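Local coordinates for protein undecaprenyl Pyrophosphate Synthase (Helicobacter pylori, PDB 2D2R) that catalyses the condensation of isopentenyl diphosphate with allylic diphosphates to build undecaprenyl diphosphate, probably with the help of magnesium ions, at residues K154-E158 and S159-N163. Numbering follows the deposited sequence.
Sequences KSLLE and SPPSN
From S155 to S159 the chain completes a last helical i to i+4 hydrogen bond, S159 N to S155 O at 2.8 Å with an N-H...O angle of 147°, and S159 is the first residue to leave helical backbone angles. One residue on, the pattern breaks: P160 N lies 3.1 Å from L156 O but, being a proline nitrogen, carries no hydrogen to offer. The pyrrolidine ring is instead laid against that oxygen, with P160 CB 3.3 Å and P160 CD 3.4 Å from L156 O; CD also approaches L157 O, at 3.7 Å. Helix termination by proline is thus illustrated at the C-terminal end of helix 145-158, which reaches beyond the parallel sheet of this cis-prenyltransferase fold and contributes to the homodimer contact: L156 packs on F153 of the second subunit, and L157 on L157 of that subunit. The turn-off is followed by backbone of polyproline II shape at P160 and P161, which leads the loop past the buried side chain of L156. L156 CG stands beside its own backbone N, anti to the carbonyl carbon (chi1 -71°), and from there the CD2 branch reaches P161 CD at 4.1 Å, the two side chains crossing at a slant. Both residues also rest on E173 of helix 171-175. R177 bridges the helix and its exit, its NH1 hydrogen-bonding S155 OG while NH2 bonds to the backbone oxygen of S159.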
loop_
_atom_site.group_PDB
_atom_site.type_symbol
_atom_site.label_atom_id
_atom_site.label_comp_id
_atom_site.label_asym_id
_atom_site.label_seq_id
_atom_site.Cartn_x
_atom_site.Cartn_y
_atom_site.Cartn_z
ATOM N N LYS A 154 -17.070 9.134 -6.090
ATOM C CA LYS A 154 -18.127 9.514 -7.036
ATOM C C LYS A 154 -19.424 8.917 -6.520
ATOM O O LYS A 154 -20.509 9.504 -6.678
ATOM C CB LYS A 154 -17.788 8.974 -8.429
ATOM C CG LYS A 154 -18.781 9.336 -9.541
ATOM C CD LYS A 154 -18.171 9.041 -10.953
ATOM C CE LYS A 154 -17.715 7.594 -11.073
ATOM N NZ LYS A 154 -16.584 7.368 -12.092
ATOM N N SER A 155 -19.308 7.737 -5.925
ATOM C CA SER A 155 -20.453 7.065 -5.343
ATOM C C SER A 155 -21.008 7.920 -4.186
ATOM O O SER A 155 -22.231 8.117 -4.092
ATOM C CB SER A 155 -20.064 5.674 -4.825
ATOM O OG SER A 155 -21.106 5.079 -4.051
ATOM N N LEU A 156 -20.125 8.463 -3.336
ATOM C CA LEU A 156 -20.586 9.257 -2.181
ATOM C C LEU A 156 -21.147 10.601 -2.587
ATOM O O LEU A 156 -22.046 11.099 -1.933
ATOM C CB LEU A 156 -19.462 9.497 -1.150
ATOM C CG LEU A 156 -19.060 8.249 -0.352
ATOM C CD1 LEU A 156 -17.602 8.382 0.177
ATOM C CD2 LEU A 156 -20.023 8.044 0.757
ATOM N N LEU A 157 -20.591 11.190 -3.641
ATOM C CA LEU A 157 -21.035 12.497 -4.133
ATOM C C LEU A 157 -22.385 12.345 -4.834
ATOM O O LEU A 157 -23.275 13.178 -4.690
ATOM C CB LEU A 157 -20.024 13.084 -5.135
ATOM C CG LEU A 157 -20.314 14.374 -5.934
ATOM C CD1 LEU A 157 -21.104 15.379 -5.143
ATOM C CD2 LEU A 157 -19.016 15.004 -6.298
ATOM N N GLU A 158 -22.528 11.278 -5.596
ATOM C CA GLU A 158 -23.764 11.051 -6.332
ATOM C C GLU A 158 -24.892 10.504 -5.458
ATOM O O GLU A 158 -26.064 10.784 -5.736
ATOM C CB GLU A 158 -23.488 10.117 -7.507
ATOM C CG GLU A 158 -22.663 10.794 -8.571
ATOM C CD GLU A 158 -22.294 9.876 -9.723
ATOM O OE1 GLU A 158 -22.676 8.696 -9.701
ATOM O OE2 GLU A 158 -21.612 10.346 -10.648
ATOM N N SER A 159 -24.554 9.734 -4.425
ATOM C CA SER A 159 -25.554 9.202 -3.499
ATOM C C SER A 159 -25.021 9.253 -2.071
ATOM O O SER A 159 -24.625 8.269 -1.515
ATOM C CB SER A 159 -25.903 7.781 -3.854
ATOM O OG SER A 159 -26.172 7.711 -5.240
ATOM N N PRO A 160 -25.049 10.422 -1.458
ATOM C CA PRO A 160 -24.513 10.425 -0.090
ATOM C C PRO A 160 -25.320 9.674 0.916
ATOM O O PRO A 160 -26.477 9.354 0.678
ATOM C CB PRO A 160 -24.399 11.903 0.245
ATOM C CG PRO A 160 -25.361 12.590 -0.669
ATOM C CD PRO A 160 -25.371 11.772 -1.940
ATOM N N PRO A 161 -24.695 9.330 2.051
ATOM C CA PRO A 161 -25.416 8.606 3.106
ATOM C C PRO A 161 -26.429 9.642 3.560
ATOM O O PRO A 161 -26.140 10.832 3.532
ATOM C CB PRO A 161 -24.327 8.342 4.135
ATOM C CG PRO A 161 -23.519 9.539 4.041
ATOM C CD PRO A 161 -23.351 9.704 2.522
ATOM N N SER A 162 -27.613 9.224 3.963
ATOM C CA SER A 162 -28.599 10.239 4.300
ATOM C C SER A 162 -28.168 11.195 5.370
ATOM O O SER A 162 -28.548 12.371 5.330
ATOM C CB SER A 162 -29.920 9.632 4.710
ATOM O OG SER A 162 -30.797 10.707 4.994
ATOM N N ASN A 163 -27.399 10.691 6.340
ATOM C CA ASN A 163 -26.900 11.545 7.453
ATOM C C ASN A 163 -25.537 12.179 7.192
ATOM O O ASN A 163 -24.808 12.595 8.153
ATOM C CB ASN A 163 -26.799 10.776 8.773
ATOM C CG ASN A 163 -25.808 9.608 8.742
ATOM O OD1 ASN A 163 -25.193 9.247 7.675
ATOM N ND2 ASN A 163 -25.703 8.942 9.873
#